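Local atomic coordinates of Xcc_ctr_pt (Xanthomonas campestris pv. campestris, PDB entry 6NJW), a protein that probably cleaves nucleic acid as a metal-dependent nuclease of the OLD family, of which this C-terminal region carries the Toprim domain. Residues 78-82 with 209-213; 143-147 with 197-201. All blocks are in the same frame, centred on the assembly; numbering follows the deposited sequence.

Contact 1: residues 78-82 with 209-213; sequences VILTD and YIRSA
Leu80 is the bump in this interface, and its CD2 methyl drops into the notch on helix 208-226 between Tyr209 and Ala213, residues one turn apart. The fit is tight: CD2 of Leu80 lies 3.3 Å from Tyr209 O, 3.4 Å from Tyr209 CD2 and 3.4 Å from Ala213 CB. Against the tyrosine ring the methyl comes in obliquely. Tyr209 has chi1 at 80°, which brings its ring round beside the leucine, while CG1 of Ile210 sits over one ring face toward its rim, 3.6 Å above the plane. Further along, Val78 lies against Ala213, its CG1 3.7 Å from Ala213 O and its CG2 4.0 Å from Ala213 CB. The axes of strand 78-82 and helix segment 209-213 run almost antiparallel, at 169°. At the other end Asp82 and Tyr209 both belong to the magnesium site; Asp82 OD1 and Tyr209 OH are 4.2 Å apart and do not bond directly. Behind the strand, Thr81 OG1 is hydrogen-bonded to Glu27, a magnesium-binding residue without an ion in this model. The helix lies on one face of the parallel Toprim sheet: Ile24 and Val26 of strand 22-26 pack beside Leu80, and Asn130 of strand 127-130 touches Tyr209.

Contact 2: residues 143-147 with 197-201; sequences LAEDM and LAPSV
The carboxylate of Asp146 presents one flat face to Ser200. Ser200 CB stands almost straight above Asp146 CG, at 3.7 Å, and Ser200 OG is displaced toward the OD1 side of the same face. Asp146 OD1 and Ser200 OG are 3.5 Å apart, but the hydroxyl oxygen lies well out of the carboxylate plane and this is packing, not a hydrogen bond. With chi2 at -72° the carboxylate is turned broadside to the serine. This partly exposed polar pair borders an apolar interior. There Leu197 reaches across with CG anti to its backbone N (chi1 -174°), and its CD1 settles 3.6 Å from Met147 CG, with Asp146 CB beside it. Leu197 CD2 also meets the Met147 CG methylene, so both branches press on it from one side, the side chains crossing at a slant. Leu143, one turn before Met147, sends CD2 to within 3.9 Å of the Ser200 carbonyl oxygen and CD1 to 4.1 Å from Val201 CG1. No hydrogen bond joins the segments; the contact is side-chain packing away from the metal site. It seats a short 3-10 turn, following helix 190-197, against the middle of helix 134-154, where Leu138 and Phe139 pack on Met147. From the turn's other side, Val201 leans on Ile34, Ala37 and Phe38 of helix 29-41.

How the contacts relate
From the N terminus the chain first lays down strands 22-26 and 51-55, then strand 77-82, which opens the long loop of contact 1. It goes on through helices 93-104 and 115-123 and strand 127-130 into helix 134-154, where contact 2 opens. Three more helices follow before the turn at 197-201 closes contact 2; helix 208-226 then returns to the sheet and closes contact 1. The smaller loop is therefore nested inside the larger. The centres of the two contacts are 20 Å apart and their nearest atoms about 9 Å, without touching. Contact 1 joins the C-terminal helix to the Toprim sheet, whereas contact 2 packs the turn after helix 190-197 on helix 134-154.

Contact 1: residues 78-82 with 209-213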
# COMPACT_ATOMS: atom_id res chain seq x y z
N VAL A 78 1.37 -1.89 -10.64
CA VAL A 78 2.17 -1.05 -9.76
C VAL A 78 2.49 -1.86 -8.51
O VAL A 78 1.88 -2.90 -8.25
CB VAL A 78 1.44 0.26 -9.39
CG1 VAL A 78 1.27 1.12 -10.64
CG2 VAL A 78 0.07 -0.04 -8.75
N ILE A 79 3.44 -1.38 -7.71
CA ILE A 79 3.81 -2.02 -6.45
C ILE A 79 3.80 -0.98 -5.34
O ILE A 79 4.28 0.14 -5.53
CB ILE A 79 5.20 -2.69 -6.54
CG1 ILE A 79 5.12 -4.00 -7.32
CG2 ILE A 79 5.79 -2.93 -5.14
CD1 ILE A 79 6.50 -4.56 -7.72
N LEU A 80 3.29 -1.37 -4.18
CA LEU A 80 3.36 -0.59 -2.95
C LEU A 80 4.08 -1.45 -1.92
O LEU A 80 3.60 -2.54 -1.58
CB LEU A 80 1.96 -0.22 -2.44
CG LEU A 80 1.21 0.71 -3.38
CD1 LEU A 80 -0.28 0.77 -3.07
CD2 LEU A 80 1.83 2.07 -3.20
N THR A 81 5.21 -0.97 -1.41
CA THR A 81 5.96 -1.77 -0.46
C THR A 81 6.66 -0.85 0.54
O THR A 81 6.77 0.36 0.31
CB THR A 81 6.97 -2.68 -1.18
OG1 THR A 81 7.47 -3.68 -0.27
CG2 THR A 81 8.11 -1.87 -1.75
N ASP A 82 7.10 -1.43 1.66
CA ASP A 82 7.66 -0.69 2.78
C ASP A 82 9.19 -0.72 2.75
O ASP A 82 9.79 -1.76 2.46
CB ASP A 82 7.17 -1.26 4.11
CG ASP A 82 5.70 -0.99 4.34
OD1 ASP A 82 5.13 -0.17 3.61
OD2 ASP A 82 5.11 -1.60 5.26
N TYR A 209 2.90 7.68 -1.20
CA TYR A 209 3.23 6.54 -2.04
C TYR A 209 1.98 5.87 -2.60
O TYR A 209 2.00 5.36 -3.72
CB TYR A 209 4.13 5.55 -1.28
CG TYR A 209 3.46 4.60 -0.30
CD1 TYR A 209 2.76 5.08 0.81
CD2 TYR A 209 3.56 3.23 -0.46
CE1 TYR A 209 2.16 4.20 1.72
CE2 TYR A 209 2.95 2.35 0.44
CZ TYR A 209 2.26 2.84 1.53
OH TYR A 209 1.67 1.96 2.42
N ILE A 210 0.86 5.93 -1.86
CA ILE A 210 -0.39 5.36 -2.35
C ILE A 210 -0.98 6.23 -3.46
O ILE A 210 -1.44 5.72 -4.49
CB ILE A 210 -1.38 5.18 -1.18
CG1 ILE A 210 -0.89 4.05 -0.25
CG2 ILE A 210 -2.79 4.89 -1.68
CD1 ILE A 210 -1.83 3.78 0.92
N ARG A 211 -0.99 7.55 -3.27
CA ARG A 211 -1.44 8.43 -4.35
C ARG A 211 -0.61 8.24 -5.62
O ARG A 211 -1.14 8.20 -6.73
CB ARG A 211 -1.39 9.90 -3.90
CG ARG A 211 -1.85 10.87 -5.00
CD ARG A 211 -1.69 12.35 -4.59
NE ARG A 211 -2.33 12.61 -3.31
CZ ARG A 211 -3.58 13.04 -3.20
NH1 ARG A 211 -4.29 13.25 -4.29
NH2 ARG A 211 -4.11 13.27 -2.00
N SER A 212 0.71 8.12 -5.46
CA SER A 212 1.59 7.91 -6.60
C SER A 212 1.25 6.63 -7.35
O SER A 212 1.19 6.63 -8.58
CB SER A 212 3.04 7.87 -6.13
OG SER A 212 3.52 9.17 -5.84
N ALA A 213 1.01 5.54 -6.62
CA ALA A 213 0.73 4.28 -7.29
C ALA A 213 -0.63 4.33 -7.96
O ALA A 213 -0.79 3.81 -9.07
CB ALA A 213 0.78 3.11 -6.31

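Contact 2: residues 143-147 with 197-201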
# COMPACT_ATOMS: atom_id res chain seq x y z
N LEU A 143 -5.33 10.42 11.05
CA LEU A 143 -6.38 9.46 11.39
C LEU A 143 -6.30 8.99 12.85
O LEU A 143 -6.87 7.94 13.18
CB LEU A 143 -6.33 8.27 10.44
CG LEU A 143 -6.87 8.53 9.03
CD1 LEU A 143 -6.56 7.37 8.08
CD2 LEU A 143 -8.36 8.82 9.05
N ALA A 144 -5.62 9.74 13.71
CA ALA A 144 -5.40 9.30 15.09
C ALA A 144 -6.71 8.97 15.80
O ALA A 144 -6.86 7.89 16.39
CB ALA A 144 -4.64 10.38 15.87
N GLU A 145 -7.68 9.89 15.75
CA GLU A 145 -8.89 9.73 16.55
C GLU A 145 -9.79 8.62 16.01
O GLU A 145 -10.40 7.88 16.79
CB GLU A 145 -9.65 11.05 16.60
CG GLU A 145 -11.04 10.94 17.21
CD GLU A 145 -11.46 12.20 17.96
OE1 GLU A 145 -10.79 13.25 17.80
OE2 GLU A 145 -12.45 12.13 18.72
N ASP A 146 -9.88 8.48 14.69
CA ASP A 146 -10.70 7.40 14.13
C ASP A 146 -10.09 6.03 14.44
O ASP A 146 -10.82 5.05 14.66
CB ASP A 146 -10.86 7.58 12.62
CG ASP A 146 -11.55 8.90 12.27
OD1 ASP A 146 -12.78 9.02 12.50
OD2 ASP A 146 -10.86 9.82 11.79
N MET A 147 -8.76 5.93 14.43
CA MET A 147 -8.13 4.66 14.78
C MET A 147 -8.36 4.32 16.24
O MET A 147 -8.54 3.15 16.59
CB MET A 147 -6.65 4.70 14.43
CG MET A 147 -6.42 4.77 12.92
SD MET A 147 -4.74 5.11 12.42
CE MET A 147 -3.95 3.53 12.80
N LEU A 197 -11.53 0.88 9.39
CA LEU A 197 -10.99 2.23 9.25
C LEU A 197 -11.35 2.85 7.91
O LEU A 197 -11.42 4.08 7.81
CB LEU A 197 -9.47 2.20 9.43
CG LEU A 197 -8.75 3.55 9.47
CD1 LEU A 197 -9.22 4.40 10.64
CD2 LEU A 197 -7.24 3.36 9.51
N ALA A 198 -11.57 2.03 6.88
CA ALA A 198 -11.72 2.53 5.51
C ALA A 198 -12.78 3.63 5.37
O ALA A 198 -12.48 4.62 4.68
CB ALA A 198 -12.03 1.36 4.57
N PRO A 199 -13.97 3.54 5.97
CA PRO A 199 -14.94 4.65 5.85
C PRO A 199 -14.44 6.00 6.34
O PRO A 199 -15.06 7.02 6.01
CB PRO A 199 -16.13 4.17 6.69
CG PRO A 199 -16.05 2.69 6.64
CD PRO A 199 -14.58 2.36 6.60
N SER A 200 -13.37 6.06 7.13
CA SER A 200 -12.90 7.34 7.65
C SER A 200 -11.87 8.02 6.77
O SER A 200 -11.60 9.20 6.96
CB SER A 200 -12.30 7.15 9.05
OG SER A 200 -13.27 6.66 9.95
N VAL A 201 -11.24 7.31 5.83
CA VAL A 201 -10.14 7.93 5.11
C VAL A 201 -10.70 9.03 4.21
O VAL A 201 -11.87 9.00 3.79
CB VAL A 201 -9.34 6.88 4.31
CG1 VAL A 201 -9.00 5.66 5.21
CG2 VAL A 201 -10.11 6.44 3.09